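Local coordinates for clp gene regulator (ClgR) (Corynebacterium glutamicum, PDB 3F52), which probably binds regulatory DNA through a helix-turn-helix domain and activates transcription of clp protease genes, at residues L25-R37 / L61-L73. Residues are numbered along the deposited sequence; the frame is centred on the assembly and turned at random.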
# COMPACT_ATOMS: atom_id res chain seq x y z
N LEU B 25 -3.74 5.29 -2.72
CA LEU B 25 -3.16 4.52 -1.62
C LEU B 25 -2.21 5.36 -0.78
O LEU B 25 -2.25 5.30 0.45
CB LEU B 25 -2.42 3.27 -2.14
CG LEU B 25 -1.78 2.42 -1.02
CD1 LEU B 25 -2.80 2.01 0.10
CD2 LEU B 25 -1.08 1.20 -1.61
N ARG B 26 -1.31 6.11 -1.45
CA ARG B 26 -0.29 6.83 -0.70
C ARG B 26 -0.89 7.87 0.24
O ARG B 26 -0.33 8.10 1.30
CB ARG B 26 0.79 7.45 -1.61
CG ARG B 26 0.26 8.40 -2.68
CD ARG B 26 1.46 9.22 -3.22
NE ARG B 26 1.09 10.16 -4.28
CZ ARG B 26 0.97 9.84 -5.57
NH1 ARG B 26 0.63 10.78 -6.44
NH2 ARG B 26 1.12 8.56 -5.98
N GLU B 27 -2.01 8.49 -0.17
CA GLU B 27 -2.78 9.40 0.68
C GLU B 27 -3.40 8.68 1.88
O GLU B 27 -3.31 9.16 3.01
CB GLU B 27 -3.88 10.06 -0.14
CG GLU B 27 -3.29 11.04 -1.18
CD GLU B 27 -4.29 11.59 -2.14
OE1 GLU B 27 -5.34 10.94 -2.35
OE2 GLU B 27 -4.02 12.67 -2.72
N ALA B 28 -4.01 7.53 1.62
CA ALA B 28 -4.64 6.76 2.71
C ALA B 28 -3.55 6.24 3.68
O ALA B 28 -3.69 6.35 4.90
CB ALA B 28 -5.47 5.59 2.10
N LEU B 29 -2.48 5.70 3.14
CA LEU B 29 -1.36 5.23 3.96
C LEU B 29 -0.72 6.37 4.75
O LEU B 29 -0.38 6.21 5.93
CB LEU B 29 -0.30 4.61 3.05
CG LEU B 29 0.62 3.46 3.42
CD1 LEU B 29 -0.19 2.29 3.96
CD2 LEU B 29 1.45 3.00 2.16
N GLY B 30 -0.55 7.52 4.09
CA GLY B 30 0.01 8.69 4.82
C GLY B 30 -0.87 9.13 5.98
O GLY B 30 -0.39 9.46 7.06
N ALA B 31 -2.18 9.15 5.76
CA ALA B 31 -3.14 9.54 6.79
C ALA B 31 -3.09 8.54 7.96
O ALA B 31 -3.16 8.95 9.13
CB ALA B 31 -4.53 9.65 6.22
N ALA B 32 -2.95 7.25 7.64
CA ALA B 32 -2.84 6.19 8.67
C ALA B 32 -1.57 6.41 9.51
O ALA B 32 -1.62 6.44 10.73
CB ALA B 32 -2.81 4.83 8.01
N LEU B 33 -0.44 6.60 8.83
CA LEU B 33 0.84 6.86 9.50
C LEU B 33 0.75 8.05 10.42
O LEU B 33 1.21 7.99 11.57
CB LEU B 33 1.96 7.06 8.49
CG LEU B 33 2.44 5.77 7.77
CD1 LEU B 33 3.26 6.13 6.54
CD2 LEU B 33 3.25 4.84 8.73
N ARG B 34 0.13 9.13 9.94
CA ARG B 34 -0.05 10.33 10.77
C ARG B 34 -0.86 10.02 12.04
O ARG B 34 -0.51 10.45 13.15
CB ARG B 34 -0.72 11.45 9.98
CG ARG B 34 -0.83 12.76 10.80
CD ARG B 34 -1.70 13.83 10.13
NE ARG B 34 -1.40 14.03 8.71
CZ ARG B 34 -2.22 13.69 7.70
NH1 ARG B 34 -1.85 13.91 6.45
NH2 ARG B 34 -3.44 13.15 7.95
N SER B 35 -1.94 9.25 11.88
CA SER B 35 -2.75 8.90 13.04
C SER B 35 -2.00 7.98 14.03
O SER B 35 -2.12 8.17 15.24
CB SER B 35 -4.14 8.38 12.63
OG SER B 35 -4.09 7.01 12.35
N PHE B 36 -1.18 7.04 13.54
CA PHE B 36 -0.37 6.19 14.43
C PHE B 36 0.68 7.04 15.16
O PHE B 36 0.97 6.79 16.34
CB PHE B 36 0.34 5.07 13.66
CG PHE B 36 -0.49 3.83 13.46
CD1 PHE B 36 -1.48 3.78 12.47
CD2 PHE B 36 -0.29 2.70 14.26
CE1 PHE B 36 -2.25 2.61 12.26
CE2 PHE B 36 -1.05 1.52 14.06
CZ PHE B 36 -2.04 1.49 13.07
N ARG B 37 1.24 8.02 14.47
CA ARG B 37 2.21 8.94 15.10
C ARG B 37 1.55 9.81 16.16
O ARG B 37 2.09 10.01 17.25
CB ARG B 37 2.90 9.81 14.04
CG ARG B 37 3.92 10.79 14.63
CD ARG B 37 4.73 11.52 13.57
NE ARG B 37 3.92 12.40 12.72
CZ ARG B 37 3.43 13.58 13.09
NH1 ARG B 37 3.62 14.06 14.32
NH2 ARG B 37 2.74 14.30 12.22
N LEU B 61 5.32 12.18 2.92
CA LEU B 61 4.74 10.82 3.03
C LEU B 61 3.36 10.86 3.70
O LEU B 61 2.38 10.28 3.20
CB LEU B 61 5.69 9.90 3.81
CG LEU B 61 5.19 8.48 4.11
CD1 LEU B 61 4.74 7.76 2.82
CD2 LEU B 61 6.28 7.65 4.85
N GLU B 62 3.29 11.56 4.85
CA GLU B 62 2.03 11.69 5.60
C GLU B 62 0.94 12.40 4.80
O GLU B 62 -0.25 12.06 4.94
CB GLU B 62 2.24 12.42 6.92
CG GLU B 62 3.02 11.60 7.94
CD GLU B 62 3.11 12.28 9.32
OE1 GLU B 62 2.72 13.46 9.46
OE2 GLU B 62 3.55 11.60 10.27
N ARG B 63 1.34 13.32 3.92
CA ARG B 63 0.39 14.05 3.09
C ARG B 63 0.03 13.37 1.75
O ARG B 63 -0.69 13.95 0.95
CB ARG B 63 0.89 15.49 2.85
CG ARG B 63 0.66 16.36 4.09
CD ARG B 63 1.00 17.82 3.84
NE ARG B 63 2.44 18.03 3.70
CZ ARG B 63 3.08 18.18 2.55
NH1 ARG B 63 4.40 18.37 2.57
NH2 ARG B 63 2.41 18.16 1.39
N GLY B 64 0.54 12.15 1.53
CA GLY B 64 0.20 11.40 0.31
C GLY B 64 0.91 11.93 -0.89
O GLY B 64 0.41 11.87 -2.01
N ARG B 65 2.12 12.47 -0.66
CA ARG B 65 2.91 13.03 -1.76
C ARG B 65 4.23 12.31 -2.01
O ARG B 65 5.09 12.81 -2.76
CB ARG B 65 3.14 14.52 -1.52
CG ARG B 65 1.82 15.32 -1.31
CD ARG B 65 0.98 15.31 -2.63
NE ARG B 65 -0.29 16.02 -2.50
CZ ARG B 65 -1.48 15.43 -2.43
NH1 ARG B 65 -2.58 16.19 -2.30
NH2 ARG B 65 -1.57 14.12 -2.49
N LYS B 66 4.38 11.14 -1.39
CA LYS B 66 5.52 10.26 -1.67
C LYS B 66 5.08 8.83 -1.84
O LYS B 66 4.30 8.33 -1.03
CB LYS B 66 6.52 10.28 -0.51
CG LYS B 66 7.28 11.52 -0.36
CD LYS B 66 8.44 11.58 -1.33
CE LYS B 66 9.35 12.74 -0.96
NZ LYS B 66 10.17 13.16 -2.11
N GLU B 67 5.59 8.17 -2.86
CA GLU B 67 5.46 6.73 -2.96
C GLU B 67 6.64 6.09 -2.21
O GLU B 67 7.80 6.30 -2.60
CB GLU B 67 5.49 6.31 -4.43
CG GLU B 67 4.21 6.62 -5.21
CD GLU B 67 3.04 5.73 -4.79
OE1 GLU B 67 3.20 4.48 -4.63
OE2 GLU B 67 1.95 6.30 -4.59
N VAL B 68 6.35 5.33 -1.16
CA VAL B 68 7.37 4.79 -0.22
C VAL B 68 7.68 3.35 -0.62
O VAL B 68 6.77 2.62 -1.00
CB VAL B 68 6.86 4.87 1.27
CG1 VAL B 68 5.63 3.98 1.54
CG2 VAL B 68 7.96 4.52 2.27
N SER B 69 8.96 2.96 -0.58
CA SER B 69 9.32 1.54 -0.78
C SER B 69 8.74 0.71 0.37
O SER B 69 8.46 1.23 1.47
CB SER B 69 10.83 1.35 -0.87
OG SER B 69 11.43 1.49 0.42
N SER B 70 8.55 -0.58 0.13
CA SER B 70 8.09 -1.47 1.20
C SER B 70 9.06 -1.47 2.39
O SER B 70 8.62 -1.52 3.53
CB SER B 70 7.90 -2.90 0.68
OG SER B 70 6.88 -2.91 -0.31
N GLU B 71 10.36 -1.41 2.10
CA GLU B 71 11.41 -1.50 3.12
C GLU B 71 11.39 -0.25 3.98
O GLU B 71 11.48 -0.33 5.19
CB GLU B 71 12.79 -1.71 2.49
CG GLU B 71 13.00 -3.09 1.86
CD GLU B 71 12.53 -3.16 0.40
OE1 GLU B 71 11.89 -2.21 -0.10
OE2 GLU B 71 12.82 -4.18 -0.26
N LEU B 72 11.21 0.91 3.36
CA LEU B 72 11.14 2.14 4.14
C LEU B 72 9.85 2.23 4.95
O LEU B 72 9.85 2.64 6.11
CB LEU B 72 11.35 3.37 3.26
CG LEU B 72 11.35 4.70 4.03
CD1 LEU B 72 12.35 4.73 5.22
CD2 LEU B 72 11.65 5.82 3.09
N LEU B 73 8.73 1.78 4.37
CA LEU B 73 7.51 1.71 5.15
C LEU B 73 7.69 0.82 6.39
O LEU B 73 7.23 1.15 7.48
CB LEU B 73 6.33 1.22 4.30
CG LEU B 73 5.01 1.03 5.05
CD1 LEU B 73 4.50 2.36 5.66
CD2 LEU B 73 3.97 0.44 4.09
O HOH W 1 -2.49 11.85 3.35
O HOH W 2 -5.29 14.95 -2.69
O HOH W 3 3.98 8.81 10.71
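Arg37 grips the carboxylate of Glu62 side-on, NE donating to OE2 (2.6 Å, nearly straight at 175°) and NH2 to OE1 (2.9 Å), each through a syn lone pair. With the guanidinium and carboxylate planes only 10° apart, each oxygen takes one nitrogen; OE2 also accepts from a water that bonds weakly to Leu33 O. The remaining terminal nitrogen of Arg37, NH1, donates to Val42 O. Arg34 passes beside the same carboxylate without bonding to it. The backbone oxygen of Glu62 accepts a hydrogen bond from a water that also donates to Glu27 O, bridging the two segments where the backbones run closest, at Gly30 and Gly64: Gly30 CA lies 3.3 Å from Leu61 O, in a CA-H...O contact. Gly64, with positive phi, ends helix 55-62 in a Schellman motif. In this all-helical domain of the XRE helix-turn-helix family, the first helix, 25-40, packs against the end of helix 55-62 and the loop leading to helix 70-80, while Leu33 CD1 touches Leu61 CD2 and Leu73 CD1 in the core. Beyond the turn, Arg65 NH2 meets the anti lone pair of Glu27 OE2 at 2.9 Å and also donates to Gly64 O; a second water links that carboxylate oxygen to Arg65 NH1. At the subunit interface Arg26, its chain extended from CG to NE, sends a weak bond from NE to Gly64 O and a salt bridge from NH2 to Glu67 OE2 (2.8 Å), met from the anti side, somewhat out of the carboxylate plane, the two groups nearly perpendicular. Glu67 OE2 is further bonded to Ser70 OG of the second subunit, whose Glu71 forms a second salt bridge with Arg26 NH2.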